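Local coordinates for protein S-adenosyl-L-methionine methyl transferase (Ruegeria pomeroyi DSS-3, PDB 3IHT) that binds S-adenosylmethionine and probably transfers its methyl group to an acceptor that is not identified, at residues S14-D17 and L18-R22; S80-E84 and A85-L89; A126-I129 and S130-E134; P158-P161 and G162-V165. All coordinates share one frame; numbering follows the deposited sequence. Where two conformers were deposited one is given.

Interaction 1 (S14-D17 and L18-R22)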
ATOM      1  N   SER A  14       7.178 -10.611   3.350  1.00 35.30           N
ATOM      2  CA  SER A  14       7.479  -9.900   2.125  1.00 33.20           C
ATOM      3  C   SER A  14       7.179  -8.455   2.360  1.00 31.77           C
ATOM      4  O   SER A  14       6.602  -8.090   3.397  1.00 31.22           O
ATOM      5  CB  SER A  14       6.614 -10.454   0.983  1.00 33.16           C
ATOM      6  OG  SER A  14       5.311  -9.902   1.002  1.00 31.13           O
ATOM      7  N   ARG A  15       7.539  -7.621   1.384  1.00 30.07           N
ATOM      8  CA  ARG A  15       7.207  -6.220   1.418  1.00 28.96           C
ATOM      9  C   ARG A  15       5.698  -5.995   1.255  1.00 27.26           C
ATOM     10  O   ARG A  15       5.164  -4.983   1.717  1.00 26.97           O
ATOM     11  CB  ARG A  15       7.974  -5.453   0.334  1.00 29.89           C
ATOM     12  CG  ARG A  15       9.499  -5.532   0.498  1.00 31.54           C
ATOM     13  CD  ARG A  15      10.225  -4.696  -0.560  1.00 35.09           C
ATOM     14  NE  ARG A  15       9.711  -3.328  -0.564  1.00 38.22           N
ATOM     15  CZ  ARG A  15       9.276  -2.644  -1.630  1.00 41.01           C
ATOM     16  NH1 ARG A  15       9.323  -3.151  -2.870  1.00 39.96           N
ATOM     17  NH2 ARG A  15       8.816  -1.404  -1.451  1.00 42.64           N
ATOM     18  N   LEU A  16       5.029  -6.933   0.595  1.00 25.13           N
ATOM     19  CA  LEU A  16       3.578  -6.896   0.474  1.00 24.07           C
ATOM     20  C   LEU A  16       2.934  -7.172   1.859  1.00 24.13           C
ATOM     21  O   LEU A  16       2.017  -6.466   2.276  1.00 22.53           O
ATOM     22  CB  LEU A  16       3.090  -7.919  -0.539  1.00 23.96           C
ATOM     23  CG  LEU A  16       1.579  -7.950  -0.794  1.00 22.45           C
ATOM     24  CD1 LEU A  16       1.039  -6.599  -1.190  1.00 21.27           C
ATOM     25  CD2 LEU A  16       1.235  -9.029  -1.843  1.00 22.68           C
ATOM     26  N   ASP A  17       3.418  -8.198   2.540  1.00 23.46           N
ATOM     27  CA  ASP A  17       2.880  -8.520   3.884  1.00 23.76           C
ATOM     28  C   ASP A  17       3.057  -7.309   4.820  1.00 23.96           C
ATOM     29  O   ASP A  17       2.134  -6.914   5.514  1.00 23.98           O
ATOM     30  CB  ASP A  17       3.580  -9.728   4.516  1.00 24.46           C
ATOM     31  CG  ASP A  17       3.350 -11.034   3.794  1.00 24.31           C
ATOM     32  OD1 ASP A  17       2.213 -11.394   3.403  1.00 25.55           O
ATOM     33  OD2 ASP A  17       4.341 -11.792   3.670  1.00 28.84           O
ATOM     34  N   LEU A  18       4.233  -6.693   4.810  1.00 24.84           N
ATOM     35  CA  LEU A  18       4.525  -5.513   5.655  1.00 25.34           C
ATOM     36  C   LEU A  18       3.667  -4.315   5.348  1.00 25.13           C
ATOM     37  O   LEU A  18       3.237  -3.593   6.254  1.00 24.48           O
ATOM     38  CB  LEU A  18       6.013  -5.122   5.529  1.00 26.48           C
ATOM     39  CG  LEU A  18       6.966  -6.131   6.147  1.00 29.40           C
ATOM     40  CD1 LEU A  18       8.450  -5.886   5.715  1.00 30.56           C
ATOM     41  CD2 LEU A  18       6.822  -6.099   7.678  1.00 30.23           C
ATOM     42  N   PHE A  19       3.409  -4.081   4.061  1.00 23.96           N
ATOM     43  CA  PHE A  19       2.606  -2.930   3.655  1.00 23.88           C
ATOM     44  C   PHE A  19       1.153  -3.118   4.073  1.00 21.70           C
ATOM     45  O   PHE A  19       0.527  -2.191   4.557  1.00 22.54           O
ATOM     46  CB  PHE A  19       2.765  -2.732   2.125  1.00 24.01           C
ATOM     47  CG  PHE A  19       2.000  -1.604   1.563  1.00 26.16           C
ATOM     48  CD1 PHE A  19       2.218  -0.295   1.997  1.00 29.72           C
ATOM     49  CD2 PHE A  19       1.072  -1.830   0.553  1.00 27.55           C
ATOM     50  CE1 PHE A  19       1.491   0.753   1.442  1.00 31.95           C
ATOM     51  CE2 PHE A  19       0.348  -0.791  -0.011  1.00 30.51           C
ATOM     52  CZ  PHE A  19       0.549   0.502   0.428  1.00 32.12           C
ATOM     53  N   ILE A  20       0.626  -4.324   3.888  1.00 20.80           N
ATOM     54  CA  ILE A  20      -0.730  -4.649   4.335  1.00 19.66           C
ATOM     55  C   ILE A  20      -0.828  -4.451   5.864  1.00 19.11           C
ATOM     56  O   ILE A  20      -1.753  -3.792   6.348  1.00 19.60           O
ATOM     57  CB  ILE A  20      -1.134  -6.088   3.975  1.00 19.17           C
ATOM     58  CG1 ILE A  20      -1.391  -6.204   2.457  1.00 20.91           C
ATOM     59  CG2 ILE A  20      -2.353  -6.546   4.774  1.00 18.69           C
ATOM     60  CD1 ILE A  20      -1.547  -7.648   1.935  1.00 18.64           C
ATOM     61  N   ASP A  21       0.121  -5.023   6.579  1.00 19.64           N
ATOM     62  CA  ASP A  21       0.146  -4.930   8.039  1.00 20.79           C
ATOM     63  C   ASP A  21       0.281  -3.477   8.496  1.00 21.27           C
ATOM     64  O   ASP A  21      -0.352  -3.081   9.475  1.00 20.56           O
ATOM     65  CB  ASP A  21       1.232  -5.808   8.640  1.00 20.52           C
ATOM     66  CG  ASP A  21       0.869  -7.302   8.651  1.00 22.88           C
ATOM     67  OD1 ASP A  21      -0.269  -7.684   8.293  1.00 24.02           O
ATOM     68  OD2 ASP A  21       1.756  -8.066   9.024  1.00 24.80           O
ATOM     69  N   ARG A  22       1.081  -2.667   7.779  1.00 21.25           N
ATOM     70  CA  ARG A  22       1.146  -1.233   8.052  1.00 21.86           C
ATOM     71  C   ARG A  22      -0.191  -0.541   7.902  1.00 20.91           C
ATOM     72  O   ARG A  22      -0.632   0.174   8.799  1.00 20.58           O
ATOM     73  CB  ARG A  22       2.224  -0.545   7.174  1.00 23.12           C
ATOM     74  CG  ARG A  22       2.489   0.948   7.519  1.00 27.40           C
ATOM     75  CD  ARG A  22       3.314   1.774   6.422  1.00 30.77           C
ATOM     76  NE  ARG A  22       4.119   0.971   5.493  1.00 35.19           N
TER
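A capping box opens helix 15-36, and its first full turn is closed where Leu18 N meets Ser14 O at 3.1 Å. Ser14 is the N-cap: its OG takes a nearly straight bond from Asp17 N at 3.0 Å and a weak, bent one from Leu16 N. In return, Ser14 N gives its hydrogen to Asp17 OD2 at 3.1 Å, on the anti side and somewhat out of the carboxylate plane. Asp17 CG stands beside its own backbone N (chi1 -66°), which turns the carboxylate back to the cap. Further along, Phe19 N bonds Arg15 O, and Ile20 N bonds Leu16 O and Asp21 N bonds Asp17 O, both at 3.0 Å. On the buried side Leu16 CG lies 4.2 Å from Ile20 CD1. The second subunit covers this end of the helix: its Arg27 makes a salt bridge with Asp17 OD1, its His57 bonds Ser14 OG, and its Arg53 forms a cation-pi contact with Phe19. Asp17 thus spends one carboxylate oxygen on the cap and the other on the dimer interface, and its negative charge at the helix N terminus is probably stabilised by both the helix dipole and that arginine.

Interaction 2 (S80-E84 and A85-L89)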
ATOM      1  N   SER A  80      -7.811  13.787  -1.988  1.00 15.04           N
ATOM      2  CA  SER A  80      -7.145  13.663  -0.707  1.00 15.86           C
ATOM      3  C   SER A  80      -6.143  14.794  -0.503  1.00 16.43           C
ATOM      4  O   SER A  80      -5.085  14.591   0.086  1.00 17.11           O
ATOM      5  CB  SER A  80      -6.453  12.276  -0.616  1.00 15.40           C
ATOM      6  OG  SER A  80      -7.351  11.254  -0.975  1.00 16.88           O
ATOM      7  N   THR A  81      -6.475  15.997  -1.002  1.00 14.89           N
ATOM      8  CA  THR A  81      -5.601  17.135  -0.976  1.00 15.11           C
ATOM      9  C   THR A  81      -6.102  18.107   0.089  1.00 15.51           C
ATOM     10  O   THR A  81      -7.268  18.524   0.011  1.00 15.19           O
ATOM     11  CB  THR A  81      -5.537  17.829  -2.373  1.00 15.21           C
ATOM     12  OG1 THR A  81      -5.184  16.864  -3.369  1.00 15.08           O
ATOM     13  CG2 THR A  81      -4.542  18.994  -2.407  1.00 15.15           C
ATOM     14  N   PRO A  82      -5.244  18.491   1.047  1.00 15.80           N
ATOM     15  CA  PRO A  82      -5.674  19.435   2.077  1.00 16.38           C
ATOM     16  C   PRO A  82      -5.878  20.830   1.490  1.00 16.69           C
ATOM     17  O   PRO A  82      -5.119  21.233   0.589  1.00 16.77           O
ATOM     18  CB  PRO A  82      -4.507  19.473   3.069  1.00 17.77           C
ATOM     19  CG  PRO A  82      -3.317  19.098   2.262  1.00 19.49           C
ATOM     20  CD  PRO A  82      -3.851  18.054   1.268  1.00 17.39           C
ATOM     21  N   PRO A  83      -6.893  21.547   1.975  1.00 16.46           N
ATOM     22  CA  PRO A  83      -7.008  22.969   1.653  1.00 17.49           C
ATOM     23  C   PRO A  83      -5.775  23.724   2.098  1.00 16.42           C
ATOM     24  O   PRO A  83      -5.196  23.404   3.155  1.00 15.71           O
ATOM     25  CB  PRO A  83      -8.200  23.445   2.487  1.00 18.55           C
ATOM     26  CG  PRO A  83      -8.816  22.276   3.050  1.00 18.90           C
ATOM     27  CD  PRO A  83      -7.891  21.108   2.944  1.00 16.93           C
ATOM     28  N   GLU A  84      -5.411  24.737   1.330  1.00 15.89           N
ATOM     29  CA  GLU A  84      -4.221  25.538   1.583  1.00 16.43           C
ATOM     30  C   GLU A  84      -4.120  26.036   3.037  1.00 16.87           C
ATOM     31  O   GLU A  84      -3.012  26.002   3.607  1.00 16.18           O
ATOM     32  CB  GLU A  84      -4.137  26.716   0.583  1.00 15.77           C
ATOM     33  CG  GLU A  84      -2.827  27.436   0.583  1.00 17.82           C
ATOM     34  CD  GLU A  84      -1.698  26.604  -0.042  1.00 18.62           C
ATOM     35  OE1 GLU A  84      -1.987  25.720  -0.869  1.00 16.80           O
ATOM     36  OE2 GLU A  84      -0.515  26.813   0.331  1.00 18.90           O
ATOM     37  N   ALA A  85      -5.255  26.424   3.641  1.00 16.51           N
ATOM     38  CA  ALA A  85      -5.244  26.988   5.005  1.00 16.87           C
ATOM     39  C   ALA A  85      -4.793  25.954   6.043  1.00 16.88           C
ATOM     40  O   ALA A  85      -4.262  26.334   7.069  1.00 16.71           O
ATOM     41  CB  ALA A  85      -6.632  27.570   5.394  1.00 16.89           C
ATOM     42  N   GLN A  86      -4.963  24.683   5.725  1.00 16.46           N
ATOM     43  CA  GLN A  86      -4.601  23.572   6.606  1.00 17.77           C
ATOM     44  C   GLN A  86      -3.345  22.845   6.166  1.00 17.05           C
ATOM     45  O   GLN A  86      -3.004  21.805   6.728  1.00 17.89           O
ATOM     46  CB  GLN A  86      -5.765  22.617   6.773  1.00 17.91           C
ATOM     47  CG  GLN A  86      -6.748  23.082   7.889  1.00 21.34           C
ATOM     48  CD  GLN A  86      -7.608  24.168   7.404  1.00 22.54           C
ATOM     49  OE1 GLN A  86      -8.253  24.021   6.375  1.00 27.21           O
ATOM     50  NE2 GLN A  86      -7.613  25.292   8.109  1.00 23.85           N
ATOM     51  N   LEU A  87      -2.644  23.405   5.185  1.00 16.49           N
ATOM     52  CA  LEU A  87      -1.369  22.869   4.749  1.00 16.29           C
ATOM     53  C   LEU A  87      -0.239  23.667   5.390  1.00 15.63           C
ATOM     54  O   LEU A  87      -0.230  24.887   5.329  1.00 15.09           O
ATOM     55  CB  LEU A  87      -1.293  22.952   3.242  1.00 16.38           C
ATOM     56  CG  LEU A  87       0.014  22.579   2.592  1.00 19.79           C
ATOM     57  CD1 LEU A  87       0.376  21.080   2.865  1.00 20.04           C
ATOM     58  CD2 LEU A  87      -0.066  22.903   1.076  1.00 22.23           C
ATOM     59  N   ILE A  88       0.692  22.949   5.998  1.00 15.32           N
ATOM     60  CA  ILE A  88       1.917  23.508   6.552  1.00 15.81           C
ATOM     61  C   ILE A  88       3.040  22.965   5.708  1.00 16.01           C
ATOM     62  O   ILE A  88       3.516  21.815   5.880  1.00 16.85           O
ATOM     63  CB  ILE A  88       2.049  23.164   8.055  1.00 15.39           C
ATOM     64  CG1 ILE A  88       0.896  23.824   8.810  1.00 17.72           C
ATOM     65  CG2 ILE A  88       3.435  23.696   8.620  1.00 16.88           C
ATOM     66  CD1 ILE A  88       0.687  23.390  10.261  1.00 18.28           C
ATOM     67  N   LEU A  89       3.452  23.779   4.757  1.00 16.78           N
ATOM     68  CA  LEU A  89       4.353  23.338   3.712  0.50 16.86           C
ATOM     69  C   LEU A  89       5.811  23.570   4.099  1.00 17.04           C
ATOM     70  O   LEU A  89       6.187  24.658   4.556  1.00 16.46           O
ATOM     71  CB  LEU A  89       4.024  24.073   2.402  0.50 17.01           C
ATOM     72  CG  LEU A  89       4.830  23.675   1.168  0.50 15.80           C
ATOM     73  CD1 LEU A  89       4.357  22.368   0.616  0.50 13.42           C
ATOM     74  CD2 LEU A  89       4.741  24.785   0.097  0.50 16.91           C
TER
HETATM   75  O   HOH W   1      -0.015  26.789   3.039  1.00 26.04           O
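Pro82 is the first residue of 80-84 to meet the following segment: its CG rests 4.2 Å from Leu87 CD1, an apolar touch on the inner side of the bend, where Pro82 also packs on Tyr55 of helix 53-61 and Val69 of strand 67-71. Pro83 comes next and contributes chiefly its carbonyl, Gln86 N bonding Pro83 O at 2.9 Å. The Gln86 side chain, bent at chi2 (78°), doubles back so that OE1 comes within 3.8 Å of Pro83 CG, above the CB-CG side of the proline ring. Glu84 then starts the 3-10 turn, and its O accepts from Leu87 N at 3.1 Å. Both backbone bonds run from i+3 to i, as expected of such a turn. With CG anti to the backbone N, the Glu84 chain bends at chi2 and brings its carboxylate across the end of Leu87, OE1 standing 3.9 Å from CD2. A water lies 2.8 Å from Glu84 OE2 and 3.0 Å from Leu87 O and can donate to either.

These two successive bonds wind the chain tightly just before it enters strand 87-89, an edge strand within this chain whose backbone pairs with strand 67-71. Because the Glu84 carboxylate is exposed and hydrated while its flank lies against a leucine methyl, the contact mixes polar and apolar character: the charge probably stays solvated, and the water sits where it could link it to the backbone at the start of the strand.

Interaction 3 (A126-I129 and S130-E134)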
ATOM      1  N   ALA A 126      13.170   9.000  12.878  1.00 14.95           N
ATOM      2  CA  ALA A 126      12.291   8.875  14.028  1.00 15.17           C
ATOM      3  C   ALA A 126      12.995   9.409  15.303  1.00 14.97           C
ATOM      4  O   ALA A 126      12.396  10.145  16.105  1.00 13.65           O
ATOM      5  CB  ALA A 126      11.896   7.412  14.223  1.00 16.25           C
ATOM      6  N   ARG A 127      14.270   9.045  15.471  1.00 14.28           N
ATOM      7  CA  ARG A 127      15.038   9.521  16.595  1.00 14.05           C
ATOM      8  C   ARG A 127      15.144  11.046  16.553  1.00 14.24           C
ATOM      9  O   ARG A 127      14.853  11.760  17.529  1.00 13.47           O
ATOM     10  CB  ARG A 127      16.430   8.883  16.567  1.00 14.45           C
ATOM     11  CG  ARG A 127      17.363   9.273  17.704  1.00 16.12           C
ATOM     12  CD  ARG A 127      18.761   8.655  17.497  1.00 14.95           C
ATOM     13  NE  ARG A 127      18.726   7.181  17.486  1.00 16.19           N
ATOM     14  CZ  ARG A 127      18.897   6.401  18.550  1.00 18.05           C
ATOM     15  NH1 ARG A 127      19.193   6.922  19.751  1.00 16.94           N
ATOM     16  NH2 ARG A 127      18.807   5.074  18.413  1.00 18.17           N
ATOM     17  N   LEU A 128      15.545  11.562  15.396  1.00 14.20           N
ATOM     18  CA  LEU A 128      15.720  13.004  15.259  1.00 14.73           C
ATOM     19  C   LEU A 128      14.422  13.802  15.506  1.00 14.56           C
ATOM     20  O   LEU A 128      14.443  14.864  16.187  1.00 14.51           O
ATOM     21  CB  LEU A 128      16.268  13.301  13.866  1.00 14.62           C
ATOM     22  CG  LEU A 128      16.612  14.757  13.536  1.00 14.84           C
ATOM     23  CD1 LEU A 128      17.659  14.762  12.414  1.00 16.04           C
ATOM     24  CD2 LEU A 128      15.308  15.524  13.153  1.00 16.07           C
ATOM     25  N   ILE A 129      13.297  13.322  14.977  1.00 15.25           N
ATOM     26  CA  ILE A 129      12.065  14.119  15.024  0.50 15.06           C
ATOM     27  C   ILE A 129      11.288  13.987  16.326  1.00 15.74           C
ATOM     28  O   ILE A 129      10.429  14.818  16.616  1.00 15.34           O
ATOM     29  CB  ILE A 129      11.093  13.846  13.846  0.50 15.72           C
ATOM     30  CG1 ILE A 129      10.548  12.413  13.851  0.50 12.90           C
ATOM     31  CG2 ILE A 129      11.770  14.203  12.529  0.50 14.10           C
ATOM     32  CD1 ILE A 129       9.569  12.175  12.741  0.50 13.03           C
ATOM     33  N   SER A 130      11.588  12.975  17.115  1.00 14.63           N
ATOM     34  CA  SER A 130      10.837  12.745  18.353  1.00 14.84           C
ATOM     35  C   SER A 130      10.797  14.002  19.276  1.00 15.26           C
ATOM     36  O   SER A 130       9.714  14.417  19.707  1.00 16.11           O
ATOM     37  CB  SER A 130      11.353  11.493  19.066  1.00 14.62           C
ATOM     38  OG  SER A 130      10.956  10.298  18.409  1.00 15.20           O
ATOM     39  N   PRO A 131      11.957  14.617  19.576  1.00 14.91           N
ATOM     40  CA  PRO A 131      11.887  15.802  20.449  1.00 15.23           C
ATOM     41  C   PRO A 131      11.251  17.012  19.767  1.00 15.03           C
ATOM     42  O   PRO A 131      10.848  17.960  20.462  1.00 15.78           O
ATOM     43  CB  PRO A 131      13.360  16.084  20.802  1.00 15.60           C
ATOM     44  CG  PRO A 131      14.154  15.405  19.662  1.00 14.53           C
ATOM     45  CD  PRO A 131      13.344  14.190  19.333  1.00 15.61           C
ATOM     46  N   LEU A 132      11.127  16.991  18.440  1.00 14.65           N
ATOM     47  CA  LEU A 132      10.432  18.065  17.744  1.00 15.64           C
ATOM     48  C   LEU A 132       8.917  17.898  17.816  1.00 15.52           C
ATOM     49  O   LEU A 132       8.195  18.884  17.774  1.00 16.60           O
ATOM     50  CB  LEU A 132      10.864  18.177  16.280  1.00 15.81           C
ATOM     51  CG  LEU A 132      12.353  18.422  16.003  1.00 20.05           C
ATOM     52  CD1 LEU A 132      12.589  18.554  14.463  1.00 23.94           C
ATOM     53  CD2 LEU A 132      12.866  19.619  16.751  1.00 22.06           C
ATOM     54  N   ILE A 133       8.449  16.663  17.892  1.00 15.73           N
ATOM     55  CA  ILE A 133       7.027  16.382  17.978  1.00 15.77           C
ATOM     56  C   ILE A 133       6.465  16.497  19.398  1.00 15.97           C
ATOM     57  O   ILE A 133       5.357  17.038  19.580  1.00 16.03           O
ATOM     58  CB  ILE A 133       6.705  14.999  17.433  1.00 15.83           C
ATOM     59  CG1 ILE A 133       6.961  14.947  15.930  1.00 15.05           C
ATOM     60  CG2 ILE A 133       5.271  14.532  17.834  1.00 15.13           C
ATOM     61  CD1 ILE A 133       6.983  13.536  15.295  1.00 14.81           C
ATOM     62  N   GLU A 134       7.207  15.988  20.371  1.00 16.92           N
ATOM     63  CA  GLU A 134       6.728  15.867  21.763  1.00 18.05           C
ATOM     64  C   GLU A 134       6.086  17.143  22.353  1.00 17.87           C
ATOM     65  O   GLU A 134       4.985  17.047  22.920  1.00 18.30           O
ATOM     66  CB  GLU A 134       7.828  15.327  22.692  1.00 17.82           C
ATOM     67  CG  GLU A 134       7.346  15.017  24.078  1.00 20.22           C
ATOM     68  CD  GLU A 134       8.240  14.009  24.819  1.00 21.78           C
ATOM     69  OE1 GLU A 134       9.350  13.672  24.320  1.00 20.35           O
ATOM     70  OE2 GLU A 134       7.824  13.560  25.905  1.00 25.17           O
TER
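Ala126 O is gripped by two groups of Ser130. The hydroxyl gives the shorter bond, OG to O 2.7 Å, with the donor tilted 33° from the carbonyl plane. The backbone N of the same serine, at 3.1 Å from Ala126 O, adds a weak bond of bent geometry. Ser130 OG stands beside its own backbone N (chi1 -73°), which folds it back over the preceding turn of helix 119-133. The hydroxyl has a further partner in Tyr150 N, so it links the helix to the loop that also carries Met149.

One residue later the helix kinks. Pro131 has no N-H to offer, and its ring fills the place of the missing bond: CD lies 3.4 Å from Arg127 O. Leu132 N likewise makes no bond to the turn before and turns to Ile129 O instead, weakly, at 2.9 Å. That oxygen is shared, since Ile133 N reaches it at 3.0 Å. On the buried side Ile129, which has two conformers, lies beside Ile133 in the one given, pointing the same way with their CD1 atoms 3.9 Å apart; this touch is doubtful for the other. On another face Leu128 CD2 approaches Leu132 CD1 at 4.3 Å.

Ile129 also lies close to Ile92, a residue of the S-adenosylmethionine site, and Ile133 packs on Leu96 of helix 92-103. Bonding is thus redistributed around the proline: the serine hydroxyl reinforces a weak backbone bond just before it, and Ile129 O collects two donors after it.

Interaction 4 (P158-P161 and G162-V165)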
ATOM      1  N   PRO A 158      -0.740   0.159  24.941  1.00 16.34           N
ATOM      2  CA  PRO A 158      -0.975  -1.075  24.217  1.00 16.37           C
ATOM      3  C   PRO A 158      -1.806  -0.859  22.972  1.00 16.11           C
ATOM      4  O   PRO A 158      -2.679   0.046  22.931  1.00 15.23           O
ATOM      5  CB  PRO A 158      -1.765  -1.945  25.188  1.00 17.60           C
ATOM      6  CG  PRO A 158      -2.007  -1.163  26.348  1.00 18.37           C
ATOM      7  CD  PRO A 158      -1.405   0.182  26.249  1.00 18.07           C
ATOM      8  N   LEU A 159      -1.533  -1.670  21.967  1.00 15.37           N
ATOM      9  CA  LEU A 159      -2.207  -1.572  20.698  1.00 15.11           C
ATOM     10  C   LEU A 159      -3.649  -2.105  20.793  1.00 16.02           C
ATOM     11  O   LEU A 159      -3.921  -3.075  21.492  1.00 14.58           O
ATOM     12  CB  LEU A 159      -1.454  -2.368  19.648  1.00 15.68           C
ATOM     13  CG  LEU A 159      -0.064  -1.840  19.289  1.00 15.55           C
ATOM     14  CD1 LEU A 159       0.584  -2.829  18.312  1.00 16.27           C
ATOM     15  CD2 LEU A 159      -0.138  -0.420  18.670  1.00 16.88           C
ATOM     16  N   PRO A 160      -4.559  -1.498  20.026  1.00 16.03           N
ATOM     17  CA  PRO A 160      -5.932  -2.004  19.921  1.00 16.69           C
ATOM     18  C   PRO A 160      -6.099  -3.191  18.993  1.00 16.71           C
ATOM     19  O   PRO A 160      -5.241  -3.464  18.140  1.00 16.98           O
ATOM     20  CB  PRO A 160      -6.681  -0.785  19.353  1.00 16.93           C
ATOM     21  CG  PRO A 160      -5.682  -0.170  18.449  1.00 16.89           C
ATOM     22  CD  PRO A 160      -4.350  -0.323  19.166  1.00 15.94           C
ATOM     23  N   PRO A 161      -7.246  -3.877  19.088  1.00 17.86           N
ATOM     24  CA  PRO A 161      -7.540  -4.983  18.202  1.00 19.37           C
ATOM     25  C   PRO A 161      -7.413  -4.573  16.742  1.00 20.32           C
ATOM     26  O   PRO A 161      -7.795  -3.436  16.344  1.00 20.18           O
ATOM     27  CB  PRO A 161      -9.003  -5.334  18.550  1.00 20.38           C
ATOM     28  CG  PRO A 161      -9.161  -4.915  19.961  1.00 19.19           C
ATOM     29  CD  PRO A 161      -8.348  -3.619  20.029  1.00 18.31           C
ATOM     30  N   GLY A 162      -6.822  -5.473  15.968  1.00 20.63           N
ATOM     31  CA  GLY A 162      -6.593  -5.274  14.552  1.00 21.69           C
ATOM     32  C   GLY A 162      -5.180  -4.798  14.229  1.00 20.94           C
ATOM     33  O   GLY A 162      -4.685  -4.989  13.105  1.00 22.66           O
ATOM     34  N   ALA A 163      -4.510  -4.171  15.185  1.00 19.68           N
ATOM     35  CA  ALA A 163      -3.157  -3.689  14.941  1.00 19.66           C
ATOM     36  C   ALA A 163      -2.164  -4.832  14.991  1.00 20.19           C
ATOM     37  O   ALA A 163      -2.458  -5.897  15.578  1.00 21.94           O
ATOM     38  CB  ALA A 163      -2.785  -2.569  15.951  1.00 19.03           C
ATOM     39  N   VAL A 164      -1.010  -4.656  14.340  1.00 19.38           N
ATOM     40  CA  VAL A 164       0.036  -5.658  14.316  1.00 18.82           C
ATOM     41  C   VAL A 164       1.250  -5.114  15.039  1.00 18.89           C
ATOM     42  O   VAL A 164       1.713  -3.997  14.741  1.00 17.97           O
ATOM     43  CB  VAL A 164       0.388  -6.075  12.841  1.00 20.42           C
ATOM     44  CG1 VAL A 164       1.577  -7.005  12.820  1.00 19.31           C
ATOM     45  CG2 VAL A 164      -0.846  -6.680  12.153  1.00 20.23           C
ATOM     46  N   VAL A 165       1.775  -5.888  15.990  1.00 17.66           N
ATOM     47  CA  VAL A 165       2.867  -5.419  16.831  1.00 17.57           C
ATOM     48  C   VAL A 165       4.062  -5.090  15.915  1.00 18.97           C
ATOM     49  O   VAL A 165       4.409  -5.874  15.016  1.00 19.13           O
ATOM     50  CB  VAL A 165       3.300  -6.481  17.870  1.00 18.87           C
ATOM     51  CG1 VAL A 165       4.558  -6.003  18.635  1.00 17.72           C
ATOM     52  CG2 VAL A 165       2.124  -6.780  18.838  1.00 16.52           C
TER
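The one hydrogen bond between the segments closes a type II beta turn from Pro160 to Ala163: Ala163 N meets Pro160 O at 3.1 Å. Pro161 and Gly162 occupy the two corners. The proline ring holds phi at -54°, while Gly162 has a positive phi of 98°; a CB there would run into Pro161 O, so the absence of a side chain suits this corner.

Apolar contacts line the turn and the chain leaving it. Ala163 CB points back to the first segment, 3.9 Å from Leu159 CB and 4.2 Å from Pro160 CD. The end of Leu159 reaches farther along the returning chain. With CG beside the backbone N (chi1 -66°) and the chain extended beyond it, CD1 comes to 3.8 Å from Val165 CA and 4.3 Å from Val165 CG2.

Methyl groups also meet carbonyl oxygens: Ala163 CB lies 3.4 Å from Pro160 O, and Leu159 CD1 passes Val164 O at 3.9 Å.

Outside the segments, Leu159 and Ala163 both lean on Cys29 of helix 15-36, and Leu159 and Pro160 also touch Ile170 of strand 169-172.

This is surface packing, away from the S-adenosylmethionine site, in the connection between strands 155-157 and 169-172. Within the two segments the turn has one hydrogen bond, and a bond from Val164 N to Ser25 OG anchors the chain leaving it to helix 15-36; with two adjacent prolines limiting backbone rotation, the turn is probably fairly rigid.

In the fold
The four contacts are local and follow in series along the chain, none nested in or crossing another. Interaction 1 starts helix 15-36 at the dimer interface. Interaction 2 ends the connection from strand 67-71 and leads into strand 87-89, at one edge of the seven-stranded Rossmann-like sheet. Interaction 3 lies near the end of helix 119-133, before strands 137-138 and 141-145. Interaction 4 turns the chain between the antiparallel strands 155-157 and 169-172, on the opposite side of the chain's centre from interaction 2. Only interactions 1 and 4 touch, where Asp21 packs on Val164, bringing the last loop against the first helix.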